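Local coordinates for protein hydrogen peroxide-inducible genes activator (Corynebacterium glutamicum, PDB 6G1D) that senses hydrogen peroxide and, as a LysR-type transcription factor, probably switches on peroxide-inducible genes, at residues B[169-174]-B[277-282]; B[111-116]-B[255-260]; B[202-207]-B[231-236]. The protein carries 1 engineered substitution. All coordinates share one frame; numbering follows the deposited sequence.

Contact 1 (B[169-174]-B[277-282]); sequences LYDEDF and TANRRI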
loop_
_atom_site.group_PDB
_atom_site.type_symbol
_atom_site.label_atom_id
_atom_site.label_comp_id
_atom_site.label_asym_id
_atom_site.label_seq_id
_atom_site.Cartn_x
_atom_site.Cartn_y
_atom_site.Cartn_z
ATOM N N LEU B 169 -17.827 15.703 -23.619
ATOM C CA LEU B 169 -16.988 15.555 -24.828
ATOM C C LEU B 169 -17.689 14.710 -25.872
ATOM O O LEU B 169 -17.949 15.179 -26.976
ATOM C CB LEU B 169 -15.626 14.979 -24.482
ATOM C CG LEU B 169 -14.790 15.812 -23.489
ATOM C CD1 LEU B 169 -13.516 15.098 -23.154
ATOM C CD2 LEU B 169 -14.481 17.170 -24.103
ATOM N N TYR B 170 -18.003 13.471 -25.516
ATOM C CA TYR B 170 -18.643 12.532 -26.443
ATOM C C TYR B 170 -19.229 11.326 -25.700
ATOM O O TYR B 170 -18.853 11.062 -24.557
ATOM C CB TYR B 170 -17.622 12.052 -27.477
ATOM C CG TYR B 170 -16.331 11.539 -26.870
ATOM C CD1 TYR B 170 -16.200 10.236 -26.422
ATOM C CD2 TYR B 170 -15.226 12.375 -26.739
ATOM C CE1 TYR B 170 -15.030 9.778 -25.871
ATOM C CE2 TYR B 170 -14.045 11.916 -26.173
ATOM C CZ TYR B 170 -13.950 10.620 -25.753
ATOM O OH TYR B 170 -12.774 10.203 -25.214
ATOM N N ASP B 171 -20.129 10.621 -26.374
ATOM C CA ASP B 171 -20.566 9.277 -25.990
ATOM C C ASP B 171 -19.757 8.225 -26.767
ATOM O O ASP B 171 -19.677 8.279 -28.000
ATOM C CB ASP B 171 -22.051 9.107 -26.299
ATOM C CG ASP B 171 -22.917 9.904 -25.390
ATOM O OD1 ASP B 171 -22.576 10.044 -24.206
ATOM O OD2 ASP B 171 -23.981 10.385 -25.831
ATOM N N GLU B 172 -19.129 7.319 -26.039
ATOM C CA GLU B 172 -18.286 6.291 -26.644
ATOM C C GLU B 172 -18.986 4.958 -26.491
ATOM O O GLU B 172 -19.258 4.527 -25.350
ATOM C CB GLU B 172 -16.942 6.223 -25.950
ATOM C CG GLU B 172 -16.036 5.120 -26.444
ATOM C CD GLU B 172 -14.628 5.219 -25.905
ATOM O OE1 GLU B 172 -14.438 5.847 -24.824
ATOM O OE2 GLU B 172 -13.712 4.648 -26.569
ATOM N N ASP B 173 -19.237 4.289 -27.609
ATOM C CA ASP B 173 -19.909 2.993 -27.574
ATOM C C ASP B 173 -19.012 1.923 -26.971
ATOM O O ASP B 173 -17.797 2.027 -27.040
ATOM C CB ASP B 173 -20.356 2.576 -28.980
ATOM C CG ASP B 173 -21.559 3.377 -29.479
ATOM O OD1 ASP B 173 -22.496 3.692 -28.678
ATOM O OD2 ASP B 173 -21.585 3.681 -30.690
ATOM N N PHE B 174 -19.628 0.918 -26.358
ATOM C CA PHE B 174 -18.937 -0.332 -26.065
ATOM C C PHE B 174 -19.077 -1.322 -27.244
ATOM O O PHE B 174 -19.895 -1.148 -28.129
ATOM C CB PHE B 174 -19.505 -1.005 -24.826
ATOM C CG PHE B 174 -19.471 -0.142 -23.598
ATOM C CD1 PHE B 174 -18.298 0.462 -23.205
ATOM C CD2 PHE B 174 -20.612 0.044 -22.828
ATOM C CE1 PHE B 174 -18.258 1.266 -22.079
ATOM C CE2 PHE B 174 -20.583 0.824 -21.707
ATOM C CZ PHE B 174 -19.404 1.438 -21.333
ATOM N N THR B 277 -28.813 0.958 -26.234
ATOM C CA THR B 277 -27.825 1.939 -25.866
ATOM C C THR B 277 -26.831 1.292 -24.924
ATOM O O THR B 277 -27.194 0.822 -23.858
ATOM C CB THR B 277 -28.483 3.161 -25.222
ATOM O OG1 THR B 277 -29.361 3.743 -26.198
ATOM C CG2 THR B 277 -27.390 4.214 -24.809
ATOM N N ALA B 278 -25.573 1.257 -25.347
ATOM C CA ALA B 278 -24.503 0.681 -24.558
ATOM C C ALA B 278 -23.258 1.512 -24.795
ATOM O O ALA B 278 -22.465 1.234 -25.728
ATOM C CB ALA B 278 -24.296 -0.797 -24.970
ATOM N N ASN B 279 -23.101 2.543 -23.980
ATOM C CA ASN B 279 -22.025 3.513 -24.176
ATOM C C ASN B 279 -21.617 4.162 -22.833
ATOM O O ASN B 279 -22.230 3.887 -21.816
ATOM C CB ASN B 279 -22.461 4.552 -25.256
ATOM C CG ASN B 279 -23.615 5.421 -24.814
ATOM O OD1 ASN B 279 -23.967 5.476 -23.654
ATOM N ND2 ASN B 279 -24.212 6.109 -25.766
ATOM N N ARG B 280 -20.583 4.991 -22.842
ATOM C CA ARG B 280 -20.241 5.826 -21.669
ATOM C C ARG B 280 -20.109 7.255 -22.140
ATOM O O ARG B 280 -19.734 7.491 -23.303
ATOM C CB ARG B 280 -18.954 5.364 -21.030
ATOM C CG ARG B 280 -17.739 5.459 -21.928
ATOM C CD ARG B 280 -16.528 4.966 -21.227
ATOM N NE ARG B 280 -15.347 5.035 -22.067
ATOM C CZ ARG B 280 -14.145 4.643 -21.671
ATOM N NH1 ARG B 280 -13.962 4.153 -20.441
ATOM N NH2 ARG B 280 -13.122 4.743 -22.497
ATOM N N ARG B 281 -20.448 8.202 -21.268
ATOM C CA ARG B 281 -20.282 9.621 -21.569
ATOM C C ARG B 281 -18.972 10.083 -20.967
ATOM O O ARG B 281 -18.796 10.013 -19.743
ATOM C CB ARG B 281 -21.465 10.445 -21.054
ATOM C CG ARG B 281 -21.300 11.942 -21.304
ATOM C CD ARG B 281 -22.633 12.636 -21.423
ATOM N NE ARG B 281 -23.213 12.494 -22.764
ATOM C CZ ARG B 281 -24.485 12.766 -23.069
ATOM N NH1 ARG B 281 -25.372 13.085 -22.139
ATOM N NH2 ARG B 281 -24.883 12.619 -24.333
ATOM N N ILE B 282 -18.063 10.532 -21.820
ATOM C CA ILE B 282 -16.773 11.043 -21.413
ATOM C C ILE B 282 -16.837 12.562 -21.396
ATOM O O ILE B 282 -17.517 13.194 -22.230
ATOM C CB ILE B 282 -15.670 10.570 -22.376
ATOM C CG1 ILE B 282 -15.531 9.067 -22.311
ATOM C CG2 ILE B 282 -14.325 11.193 -22.023
ATOM C CD1 ILE B 282 -15.102 8.505 -20.947
HETATM O O HOH W 1 -24.226 8.306 -22.584
HETATM O O HOH W 2 -24.850 2.593 -27.861
HETATM O O HOH W 3 -23.577 6.014 -28.498
HETATM O O HOH W 4 -22.509 -0.451 -28.009
#
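OE1 of E172 is held by two nitrogens of R280, a side-on grip in which NH2 (2.9 Å from OE1) and NE converge on one oxygen. Both come from the same face of the carboxylate, well above its plane, whereas OE1 lies in the plane of the guanidinium; the two groups are turned 51° apart. CG of R280 stands between the backbone N and the carbonyl carbon (chi1 62°), and the chain is extended from there to NE, side by side with E172. OE2 of E172 bonds to S256 and NH1 of R280 to T109.

These residues lie on the neighbouring antiparallel strands 164-179 and 267-287 of the mixed sheet, 164-179 being flanked on its other side by the outer strand 251-254, consistent with the strands that cross between lobes in LysR-type regulatory domains. Their ladder opens into a classic beta bulge, where L169 and Y170 both face I282: L169 N donates to I282 O at 2.9 Å, Y170 N only weakly. I282 CB sits 3.6 Å above the Y170 ring plane, toward the rim, a CH-pi contact, and F307 stacks with that ring.

On the sheet face of D171, R281 and N279, a second salt bridge joins R281 NH2 to D171 OD2 at 2.8 Å. The two planes differ by 18°, but OD2 meets the guanidinium obliquely, and this bond and that from NE to OD1 are bent and weak. Waters link D171 OD1 to N279 OD1 and D173 OD1 to N279 ND2; N324 takes D173 OD2. F174 N bonds to A278 O at 2.9 Å, and N279 CA lies over one face of the F174 ring, toward the rim.

Contact 2 (B[111-116]-B[255-260]); sequences APYILP and ISAIPW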
loop_
_atom_site.group_PDB
_atom_site.type_symbol
_atom_site.label_atom_id
_atom_site.label_comp_id
_atom_site.label_asym_id
_atom_site.label_seq_id
_atom_site.Cartn_x
_atom_site.Cartn_y
_atom_site.Cartn_z
ATOM N N ALA B 111 -7.113 6.575 -21.454
ATOM C CA ALA B 111 -5.788 7.165 -21.688
ATOM C C ALA B 111 -4.971 6.617 -22.873
ATOM O O ALA B 111 -4.633 7.346 -23.768
ATOM C CB ALA B 111 -4.940 7.057 -20.418
ATOM N N PRO B 112 -4.656 5.306 -22.864
ATOM C CA PRO B 112 -3.776 4.807 -23.903
ATOM C C PRO B 112 -4.368 4.943 -25.307
ATOM O O PRO B 112 -3.616 4.961 -26.262
ATOM C CB PRO B 112 -3.557 3.352 -23.492
ATOM C CG PRO B 112 -4.755 3.017 -22.631
ATOM C CD PRO B 112 -5.051 4.260 -21.900
ATOM N N TYR B 113 -5.683 5.082 -25.421
ATOM C CA TYR B 113 -6.388 5.053 -26.689
ATOM C C TYR B 113 -6.632 6.447 -27.241
ATOM O O TYR B 113 -6.706 6.632 -28.462
ATOM C CB TYR B 113 -7.690 4.277 -26.535
ATOM C CG TYR B 113 -7.510 3.013 -25.738
ATOM C CD1 TYR B 113 -8.303 2.763 -24.651
ATOM C CD2 TYR B 113 -6.510 2.091 -26.038
ATOM C CE1 TYR B 113 -8.114 1.619 -23.865
ATOM C CE2 TYR B 113 -6.336 0.947 -25.287
ATOM C CZ TYR B 113 -7.148 0.744 -24.176
ATOM O OH TYR B 113 -7.011 -0.365 -23.378
ATOM N N ILE B 114 -6.716 7.440 -26.357
ATOM C CA ILE B 114 -6.882 8.827 -26.765
ATOM C C ILE B 114 -5.516 9.543 -26.921
ATOM O O ILE B 114 -5.395 10.495 -27.724
ATOM C CB ILE B 114 -7.825 9.581 -25.799
ATOM C CG1 ILE B 114 -8.439 10.838 -26.470
ATOM C CG2 ILE B 114 -7.153 9.902 -24.482
ATOM C CD1 ILE B 114 -9.536 10.533 -27.499
ATOM N N LEU B 115 -4.493 9.097 -26.186
ATOM C CA LEU B 115 -3.224 9.827 -26.140
ATOM C C LEU B 115 -2.528 10.004 -27.495
ATOM O O LEU B 115 -2.016 11.072 -27.762
ATOM C CB LEU B 115 -2.227 9.198 -25.169
ATOM C CG LEU B 115 -2.435 9.554 -23.698
ATOM C CD1 LEU B 115 -1.560 8.653 -22.820
ATOM C CD2 LEU B 115 -2.250 10.995 -23.371
ATOM N N PRO B 116 -2.480 8.952 -28.337
ATOM C CA PRO B 116 -1.692 9.188 -29.559
ATOM C C PRO B 116 -2.172 10.379 -30.363
ATOM O O PRO B 116 -1.348 11.217 -30.729
ATOM C CB PRO B 116 -1.801 7.875 -30.338
ATOM C CG PRO B 116 -2.020 6.857 -29.256
ATOM C CD PRO B 116 -2.890 7.542 -28.216
ATOM N N ILE B 255 -14.968 1.396 -27.669
ATOM C CA ILE B 255 -14.517 1.248 -29.047
ATOM C C ILE B 255 -13.133 1.831 -29.362
ATOM O O ILE B 255 -12.432 1.305 -30.221
ATOM C CB ILE B 255 -15.530 1.736 -30.080
ATOM C CG1 ILE B 255 -15.904 3.213 -29.907
ATOM C CG2 ILE B 255 -16.762 0.810 -30.083
ATOM C CD1 ILE B 255 -16.569 3.738 -31.168
ATOM N N SER B 256 -12.711 2.865 -28.645
ATOM C CA SER B 256 -11.352 3.413 -28.835
ATOM C C SER B 256 -10.283 2.404 -28.498
ATOM O O SER B 256 -9.183 2.510 -29.005
ATOM C CB SER B 256 -11.119 4.706 -28.034
ATOM O OG SER B 256 -11.158 4.450 -26.634
ATOM N N ALA B 257 -10.583 1.417 -27.649
ATOM C CA ALA B 257 -9.628 0.355 -27.352
ATOM C C ALA B 257 -9.372 -0.652 -28.507
ATOM O O ALA B 257 -8.369 -1.384 -28.482
ATOM C CB ALA B 257 -10.027 -0.411 -26.102
ATOM N N ILE B 258 -10.275 -0.719 -29.468
ATOM C CA ILE B 258 -10.245 -1.788 -30.488
ATOM C C ILE B 258 -8.883 -2.007 -31.126
ATOM O O ILE B 258 -8.368 -3.120 -31.089
ATOM C CB ILE B 258 -11.394 -1.608 -31.496
ATOM C CG1 ILE B 258 -12.724 -1.996 -30.829
ATOM C CG2 ILE B 258 -11.202 -2.460 -32.750
ATOM C CD1 ILE B 258 -13.947 -1.525 -31.570
ATOM N N PRO B 259 -8.252 -0.948 -31.673
ATOM C CA PRO B 259 -7.006 -1.237 -32.393
ATOM C C PRO B 259 -5.882 -1.688 -31.497
ATOM O O PRO B 259 -4.922 -2.256 -31.977
ATOM C CB PRO B 259 -6.629 0.104 -33.044
ATOM C CG PRO B 259 -7.840 0.945 -32.968
ATOM C CD PRO B 259 -8.670 0.459 -31.808
ATOM N N TRP B 260 -5.973 -1.387 -30.207
ATOM C CA TRP B 260 -4.876 -1.631 -29.264
ATOM C C TRP B 260 -5.005 -2.927 -28.497
ATOM O O TRP B 260 -4.023 -3.435 -28.029
ATOM C CB TRP B 260 -4.793 -0.448 -28.278
ATOM C CG TRP B 260 -4.555 0.827 -28.996
ATOM C CD1 TRP B 260 -5.475 1.741 -29.334
ATOM C CD2 TRP B 260 -3.318 1.264 -29.562
ATOM N NE1 TRP B 260 -4.887 2.784 -30.044
ATOM C CE2 TRP B 260 -3.549 2.522 -30.147
ATOM C CE3 TRP B 260 -2.028 0.744 -29.562
ATOM C CZ2 TRP B 260 -2.556 3.224 -30.823
ATOM C CZ3 TRP B 260 -1.018 1.469 -30.210
ATOM C CH2 TRP B 260 -1.299 2.689 -30.848
HETATM O O HOH W 5 -6.496 5.133 -30.638
#
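Where the opening turn of helix 111-125 meets the 3-10 turn 255-257 and the short helix that follows it in the LysR regulatory domain, Y113 lies against S256, A257 and W260. Its ring is sandwiched over its centre: A257 CA stands 3.6 Å above one face in a CH-pi contact, and P112 CG of its own helix covers the opposite face. A257 CB, over the same face as its CA, is 3.6 Å from Y113 CE1. CB of Y113 lies 3.4 Å from S256 O. W260 slides past the tyrosine in the opposite direction, its CD1 meeting Y113 CD2 at 3.5 Å with the ring planes 31° apart, and its CZ2 reaches P116 CG.

One water, in the plane of the indole at its edge, accepts from W260 NE1 and donates to Y113 O at 2.7 Å. P116 has no N-H to offer P112 O in the helical pattern; Q242 of the second subunit donates to that oxygen instead, and also packs on P116 and W260. Cohesion between the two turns must therefore rest on the fit of apolar and aromatic surfaces, with polar atoms turned to water or to partners beyond the contact, as Y113 OH is to E261.

Contact 3 (B[202-207]-B[231-236]); sequences LLDDGH and VTRASS. With SO4 (sulfate ion), chain M.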
loop_
_atom_site.group_PDB
_atom_site.type_symbol
_atom_site.label_atom_id
_atom_site.label_comp_id
_atom_site.label_asym_id
_atom_site.label_seq_id
_atom_site.Cartn_x
_atom_site.Cartn_y
_atom_site.Cartn_z
ATOM N N LEU B 202 -14.452 -8.715 -15.766
ATOM C CA LEU B 202 -14.461 -7.266 -15.566
ATOM C C LEU B 202 -13.190 -6.853 -14.841
ATOM O O LEU B 202 -12.545 -7.638 -14.120
ATOM C CB LEU B 202 -15.678 -6.839 -14.747
ATOM C CG LEU B 202 -17.056 -7.261 -15.318
ATOM C CD1 LEU B 202 -18.201 -6.863 -14.410
ATOM C CD2 LEU B 202 -17.266 -6.642 -16.691
ATOM N N LEU B 203 -12.828 -5.590 -15.046
ATOM C CA LEU B 203 -11.819 -4.964 -14.238
ATOM C C LEU B 203 -12.398 -4.890 -12.800
ATOM O O LEU B 203 -13.627 -4.992 -12.621
ATOM C CB LEU B 203 -11.548 -3.580 -14.783
ATOM C CG LEU B 203 -10.943 -3.485 -16.178
ATOM C CD1 LEU B 203 -10.852 -2.013 -16.597
ATOM C CD2 LEU B 203 -9.610 -4.235 -16.241
ATOM N N ASP B 204 -11.548 -4.733 -11.797
ATOM C CA ASP B 204 -12.029 -4.648 -10.397
ATOM C C ASP B 204 -12.871 -3.377 -10.174
ATOM O O ASP B 204 -12.961 -2.515 -11.056
ATOM C CB ASP B 204 -10.878 -4.733 -9.386
ATOM C CG ASP B 204 -9.926 -3.581 -9.506
ATOM O OD1 ASP B 204 -8.957 -3.761 -10.262
ATOM O OD2 ASP B 204 -10.185 -2.482 -8.953
ATOM N N ASP B 205 -13.480 -3.284 -8.991
ATOM C CA ASP B 205 -14.431 -2.223 -8.608
ATOM C C ASP B 205 -13.899 -0.778 -8.657
ATOM O O ASP B 205 -14.689 0.155 -8.659
ATOM C CB ASP B 205 -14.893 -2.456 -7.125
ATOM C CG ASP B 205 -15.678 -3.709 -6.932
ATOM O OD1 ASP B 205 -15.669 -4.604 -7.790
ATOM O OD2 ASP B 205 -16.366 -3.803 -5.887
ATOM N N GLY B 206 -12.581 -0.588 -8.645
ATOM C CA GLY B 206 -11.997 0.741 -8.763
ATOM C C GLY B 206 -12.121 1.407 -10.143
ATOM O O GLY B 206 -11.875 2.610 -10.271
ATOM N N HIS B 207 -12.508 0.648 -11.170
ATOM C CA HIS B 207 -12.582 1.155 -12.542
ATOM C C HIS B 207 -14.019 1.500 -12.876
ATOM O O HIS B 207 -14.928 0.697 -12.645
ATOM C CB HIS B 207 -12.042 0.089 -13.498
ATOM C CG HIS B 207 -10.594 -0.215 -13.288
ATOM N ND1 HIS B 207 -9.574 0.424 -13.977
ATOM C CD2 HIS B 207 -9.988 -1.069 -12.431
ATOM C CE1 HIS B 207 -8.407 -0.071 -13.589
ATOM N NE2 HIS B 207 -8.629 -0.966 -12.643
ATOM N N VAL B 231 -13.918 -14.914 -9.045
ATOM C CA VAL B 231 -12.683 -14.995 -8.276
ATOM C C VAL B 231 -11.455 -14.566 -9.082
ATOM O O VAL B 231 -10.344 -14.553 -8.568
ATOM C CB VAL B 231 -12.463 -16.408 -7.712
ATOM C CG1 VAL B 231 -11.213 -16.452 -6.850
ATOM C CG2 VAL B 231 -13.672 -16.843 -6.907
ATOM N N THR B 232 -11.659 -14.206 -10.343
ATOM C CA THR B 232 -10.555 -13.770 -11.176
ATOM C C THR B 232 -10.575 -12.258 -11.204
ATOM O O THR B 232 -11.619 -11.659 -11.439
ATOM C CB THR B 232 -10.680 -14.296 -12.621
ATOM O OG1 THR B 232 -10.093 -15.600 -12.716
ATOM C CG2 THR B 232 -9.962 -13.376 -13.588
ATOM N N ARG B 233 -9.482 -11.658 -10.745
ATOM C CA ARG B 233 -9.353 -10.211 -10.717
ATOM C C ARG B 233 -8.302 -9.760 -11.705
ATOM O O ARG B 233 -7.186 -10.250 -11.675
ATOM C CB ARG B 233 -8.941 -9.727 -9.331
ATOM C CG ARG B 233 -8.685 -8.228 -9.293
ATOM C CD ARG B 233 -7.773 -7.796 -8.160
ATOM N NE ARG B 233 -7.945 -6.379 -7.854
ATOM C CZ ARG B 233 -7.217 -5.394 -8.369
ATOM N NH1 ARG B 233 -6.240 -5.654 -9.220
ATOM N NH2 ARG B 233 -7.464 -4.141 -8.021
ATOM N N ALA B 234 -8.626 -8.754 -12.508
ATOM C CA ALA B 234 -7.642 -8.230 -13.473
ATOM C C ALA B 234 -7.593 -6.722 -13.362
ATOM O O ALA B 234 -8.641 -6.092 -13.148
ATOM C CB ALA B 234 -8.026 -8.653 -14.881
ATOM N N SER B 235 -6.395 -6.143 -13.461
ATOM C CA SER B 235 -6.250 -4.716 -13.290
ATOM C C SER B 235 -6.188 -3.932 -14.605
ATOM O O SER B 235 -6.309 -2.715 -14.579
ATOM C CB SER B 235 -5.051 -4.374 -12.393
ATOM O OG SER B 235 -3.880 -5.009 -12.824
ATOM N N SER B 236 -6.014 -4.617 -15.749
ATOM C CA SER B 236 -5.919 -3.958 -17.056
ATOM C C SER B 236 -6.677 -4.710 -18.139
ATOM O O SER B 236 -6.799 -5.929 -18.078
ATOM C CB SER B 236 -4.451 -3.845 -17.491
ATOM O OG SER B 236 -3.860 -5.147 -17.633
HETATM S S SO4 M . -11.573 3.334 -15.617
HETATM O O1 SO4 M . -11.123 3.993 -17.077
HETATM O O2 SO4 M . -12.009 4.385 -14.345
HETATM O O3 SO4 M . -12.822 2.329 -16.073
HETATM O O4 SO4 M . -10.256 2.521 -15.150
HETATM O O HOH W 6 -14.151 -10.335 -13.220
#
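D204 and R233 meet by charge and stacking: D204 OD1 lies 2.7 Å from R233 NH2, over a face of the guanidinium, with the two planes 15° apart. No N-H points at this oxygen. The arginine was deposited in two conformers, so the salt bridge describes one of them. NH1 of R233 donates to the backbone O of E135 of the second subunit. The other carboxylate oxygen is used locally. D204 OD2 accepts from G206 N at 3.1 Å on its anti side, an Asx turn; CG of D204 stands between the backbone N and the carbonyl carbon (chi1 64°). D204 O takes H207 N at 3.2 Å, closing a type I turn.

Backbone pairing between the two loops is slight. D204 N gives a weak bond to A234 O at 3.5 Å, and A234 N, buried here, has no partner in the model. A water accepts from L202 N at 3.0 Å and donates weakly to T232 O. S235 N is satisfied by E135 OE2 of the second subunit. L203 supplies the apolar contact, CD2 resting 3.5 Å from S236 C while CD1 lies over one face of the H207 ring, toward its rim. H207 ND1 donates to a sulfate, probably from the crystallisation liquor, though the modelled distance is doubtfully short; the anion is also held by T109 OG1, L209 N and N of S208, apparently the engineered residue.

H207 is the N-cap of helix 208-219 and S236 that of helix 237-245, so the loops join the starts of two helices, with L203 and A234 packing on V240 of the latter.

From the N terminus, 111-116 comes first and waits for 255-260, so contact 2 closes a loop of 138 residues. Strand segment 169-174 falls inside that loop but pairs with 277-282 beyond it, closing a loop of 102 residues; contacts 1 and 2 therefore cross along the chain. Contact 3, closed over helix 208-219, nests within both and touches neither. In space the crossing pair is joined directly: D173 O lies 3.0 Å from I255 N, a probable hydrogen bond, and the E172 carboxylate also reaches S256. Together they tie the start of helix 111-125 and the turn 255-260 to strands 164-179 and 267-287, while contacts 2 and 3 both also reach the second subunit.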